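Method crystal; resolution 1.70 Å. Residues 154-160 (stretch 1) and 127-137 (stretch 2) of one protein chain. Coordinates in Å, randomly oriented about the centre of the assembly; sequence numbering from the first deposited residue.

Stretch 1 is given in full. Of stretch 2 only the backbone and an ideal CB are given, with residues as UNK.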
# COMPACT_ATOMS: atom_id res chain seq x y z
N ARG A 154 4.94 25.20 8.21
CA ARG A 154 4.82 26.54 7.63
C ARG A 154 3.80 26.55 6.50
O ARG A 154 2.94 27.43 6.43
CB ARG A 154 6.19 26.99 7.09
CG ARG A 154 6.11 28.10 6.04
CD ARG A 154 7.39 28.19 5.21
NE ARG A 154 7.49 27.15 4.19
CZ ARG A 154 8.63 26.75 3.64
NH1 ARG A 154 9.78 27.30 4.03
NH2 ARG A 154 8.64 25.80 2.70
N ASP A 155 3.90 25.56 5.61
CA ASP A 155 3.06 25.50 4.42
C ASP A 155 1.63 25.08 4.72
O ASP A 155 0.72 25.35 3.95
CB ASP A 155 3.66 24.53 3.39
CG ASP A 155 5.01 24.99 2.88
OD1 ASP A 155 5.37 26.18 3.04
OD2 ASP A 155 5.73 24.14 2.29
N PHE A 156 1.43 24.40 5.85
CA PHE A 156 0.11 23.87 6.19
C PHE A 156 -0.16 24.08 7.68
O PHE A 156 -0.23 23.13 8.46
CB PHE A 156 0.01 22.39 5.79
CG PHE A 156 0.26 22.13 4.32
CD1 PHE A 156 -0.78 22.21 3.40
CD2 PHE A 156 1.53 21.82 3.85
CE1 PHE A 156 -0.55 21.99 2.04
CE2 PHE A 156 1.77 21.60 2.50
CZ PHE A 156 0.72 21.69 1.59
N GLU A 157 -0.33 25.34 8.07
CA GLU A 157 -0.44 25.70 9.48
C GLU A 157 -1.58 24.98 10.24
O GLU A 157 -1.44 24.72 11.44
CB GLU A 157 -0.57 27.22 9.65
CG GLU A 157 -1.93 27.77 9.24
CD GLU A 157 -2.26 29.09 9.93
OE1 GLU A 157 -1.59 29.43 10.94
OE2 GLU A 157 -3.18 29.79 9.46
N LYS A 158 -2.69 24.68 9.57
CA LYS A 158 -3.85 24.11 10.26
C LYS A 158 -3.91 22.57 10.24
O LYS A 158 -4.69 21.96 10.97
CB LYS A 158 -5.16 24.67 9.68
CG LYS A 158 -5.47 26.10 10.09
CD LYS A 158 -6.89 26.46 9.69
CE LYS A 158 -7.23 27.89 10.09
NZ LYS A 158 -6.33 28.87 9.43
N MET A 159 -3.08 21.96 9.41
CA MET A 159 -3.06 20.52 9.24
C MET A 159 -2.52 19.81 10.48
O MET A 159 -1.62 20.33 11.15
CB MET A 159 -2.13 20.19 8.07
CG MET A 159 -2.31 18.81 7.53
SD MET A 159 -3.69 18.85 6.40
CE MET A 159 -2.99 19.81 5.08
N THR A 160 -3.07 18.63 10.79
CA THR A 160 -2.41 17.74 11.76
C THR A 160 -1.18 17.11 11.11
O THR A 160 -1.27 16.49 10.05
CB THR A 160 -3.35 16.63 12.27
OG1 THR A 160 -4.51 17.24 12.86
CG2 THR A 160 -2.66 15.75 13.31
N UNK A 127 3.70 16.79 -4.57
CA UNK A 127 3.02 16.25 -3.40
C UNK A 127 2.29 17.35 -2.63
O UNK A 127 1.15 17.17 -2.22
CB UNK A 127 4.02 15.54 -2.49
N UNK A 128 2.93 18.50 -2.45
CA UNK A 128 2.25 19.63 -1.80
C UNK A 128 0.99 20.04 -2.55
O UNK A 128 -0.04 20.33 -1.93
CB UNK A 128 3.20 20.83 -1.69
N UNK A 129 1.06 20.08 -3.87
CA UNK A 129 -0.12 20.37 -4.68
C UNK A 129 -1.24 19.35 -4.49
O UNK A 129 -2.41 19.70 -4.38
CB UNK A 129 0.27 20.43 -6.16
N UNK A 130 -0.88 18.07 -4.49
CA UNK A 130 -1.86 17.04 -4.20
C UNK A 130 -2.51 17.30 -2.85
O UNK A 130 -3.74 17.23 -2.70
CB UNK A 130 -1.21 15.65 -4.23
N UNK A 131 -1.69 17.61 -1.84
CA UNK A 131 -2.23 17.85 -0.51
C UNK A 131 -3.15 19.07 -0.50
O UNK A 131 -4.21 19.06 0.13
CB UNK A 131 -1.09 18.04 0.50
N UNK A 132 -2.76 20.12 -1.21
CA UNK A 132 -3.61 21.30 -1.33
C UNK A 132 -4.97 21.04 -1.98
O UNK A 132 -5.99 21.55 -1.52
CB UNK A 132 -2.87 22.37 -2.14
N UNK A 133 -5.00 20.23 -3.04
CA UNK A 133 -6.27 19.90 -3.70
C UNK A 133 -7.18 19.07 -2.81
O UNK A 133 -8.39 19.31 -2.74
CB UNK A 133 -6.01 19.15 -5.01
N UNK A 134 -6.61 18.08 -2.13
CA UNK A 134 -7.38 17.11 -1.35
C UNK A 134 -7.80 17.66 0.00
O UNK A 134 -8.90 17.38 0.47
CB UNK A 134 -6.57 15.83 -1.15
N UNK A 135 -6.94 18.45 0.62
CA UNK A 135 -7.23 19.04 1.93
C UNK A 135 -7.56 17.98 2.97
O UNK A 135 -8.66 17.97 3.53
CB UNK A 135 -8.39 20.03 1.82
N UNK A 136 -6.61 17.07 3.23
CA UNK A 136 -6.77 16.00 4.22
C UNK A 136 -6.84 16.56 5.65
O UNK A 136 -6.52 17.72 5.86
CB UNK A 136 -5.62 15.00 4.11
N UNK A 137 -7.26 15.74 6.60
CA UNK A 137 -7.19 16.11 8.02
C UNK A 137 -5.73 16.33 8.41
O UNK A 137 -5.41 17.27 9.15
CB UNK A 137 -7.83 15.03 8.90

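Stretch 2 opens as a helix that runs through position 134, and the side chains of stretch 1 meet it mainly along one flank. Position 127 lies out of reach of stretch 1, with nothing of it within 5.5 Å of the ideal CB, so the visible atoms set no preference; the residue is I127.

At position 128 the CA-to-CB bond points toward stretch 1, and the ideal CB lies 4.2 Å from F156 CZ. To one side of the ring lies the carboxylate of D155. A long side chain with an aliphatic stem and a positive end would suit, lysine or arginine above all, while a shorter apolar residue could still serve the ring. The residue is K128. Its stem is extended, with chi2 to chi4 all t, and CG passes 4.1 Å from F156 CE2. The amine forms a salt bridge with D155, but the modelled separation of 2.2 Å between K128 NZ and D155 OD2 is too short to be real, so the exact placement of both atoms is uncertain. R154 also forms a salt bridge with D155, R154 NE to D155 OD1 at 2.6 Å, and K128 NZ is modelled 3.9 Å from R154 NH2, a pairing of like charges whose exact distance shares that uncertainty.

Position 129 points away, and a polar residue would be as suitable as many others; it is N129. Position 130, out of reach, is equally unconstrained by stretch 1 and holds V130.

Position 131 points toward stretch 1, its ideal CB 4.2 Å from F156 CZ and 5.3 Å from M159 CE. Two apolar groups converge here, favouring a mid-sized aliphatic residue such as valine, leucine or isoleucine. I131 fills the place: its CG2 lies 3.7 Å from F156 CE1 and also 3.7 Å from M159 CE, joining the two side chains.

At position 132 CB points sideways, 4.8 Å from F156 CE1, with the carbonyl of D155 farther off. A long side chain with an apolar stem and a polar end could use both; lysine or arginine would do. In R132, CG packs at the edge of the ring, 3.7 Å from F156 CE1. Its NE donates to a water at 2.8 Å, and that water donates to D155 O at 3.1 Å, bridging the stretches. R132 NH1 also bonds N129 OD1 at 3.0 Å.

Positions 133 and 134 are out of reach and hold E133 and I134. Position 135 points away and leaves the helix with positive phi (56°), which would favour glycine or asparagine; the residue is nevertheless S135.

Position 136 has phi -68° and psi 166°, compatible with proline, and its ideal CB is 4.9 Å from M159 SD, so a compact apolar residue fits. P136 CG lies 4.0 Å from M159 SD.

At position 137 the backbone makes a hydrogen bond: its O accepts from T160 N at 3.2 Å. CB points away, so a small or polar residue would serve, or a long flexible one able to turn back toward T160. K137 does curl back, bringing NZ to 3.6 Å from T160 OG1.

Stretch 2 (127-137) IKNVIREISPK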
# COMPACT_ATOMS: atom_id res chain seq x y z
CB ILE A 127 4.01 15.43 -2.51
CG1 ILE A 127 4.14 14.00 -3.08
CG2 ILE A 127 3.51 15.36 -1.08
CD1 ILE A 127 5.39 13.25 -2.65
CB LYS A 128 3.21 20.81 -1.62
CG LYS A 128 4.24 20.55 -0.54
CD LYS A 128 5.16 21.75 -0.30
CE LYS A 128 6.20 21.43 0.76
NZ LYS A 128 6.95 22.64 1.21
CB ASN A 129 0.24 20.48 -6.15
CG ASN A 129 0.98 21.75 -6.45
OD1 ASN A 129 0.97 22.68 -5.65
ND2 ASN A 129 1.65 21.80 -7.60
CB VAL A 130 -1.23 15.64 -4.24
CG1 VAL A 130 -2.21 14.61 -3.73
CG2 VAL A 130 -0.78 15.31 -5.65
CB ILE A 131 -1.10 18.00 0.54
CG1 ILE A 131 -0.38 16.66 0.71
CG2 ILE A 131 -1.66 18.49 1.87
CD1 ILE A 131 0.96 16.75 1.45
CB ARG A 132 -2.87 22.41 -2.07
CG ARG A 132 -1.71 22.97 -1.29
CD ARG A 132 -0.81 23.79 -2.19
NE ARG A 132 0.31 24.35 -1.46
CZ ARG A 132 1.56 24.37 -1.90
NH1 ARG A 132 1.86 23.87 -3.09
NH2 ARG A 132 2.52 24.90 -1.15
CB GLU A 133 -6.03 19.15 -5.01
CG GLU A 133 -5.54 20.01 -6.15
CD GLU A 133 -5.38 19.21 -7.43
OE1 GLU A 133 -5.91 18.08 -7.50
OE2 GLU A 133 -4.73 19.72 -8.37
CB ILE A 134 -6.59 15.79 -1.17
CG1 ILE A 134 -6.44 15.08 -2.52
CG2 ILE A 134 -7.27 14.88 -0.15
CD1 ILE A 134 -7.73 14.44 -3.02
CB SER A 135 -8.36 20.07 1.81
OG SER A 135 -8.62 20.68 3.06
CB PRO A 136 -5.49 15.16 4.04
CG PRO A 136 -4.46 16.17 3.50
CD PRO A 136 -5.27 17.07 2.61
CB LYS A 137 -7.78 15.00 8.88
CG LYS A 137 -7.46 15.12 10.37
CD LYS A 137 -8.57 15.82 11.15
CE LYS A 137 -8.22 15.95 12.63
NZ LYS A 137 -7.25 14.90 13.06
O HOH W 1 0.87 25.69 0.88
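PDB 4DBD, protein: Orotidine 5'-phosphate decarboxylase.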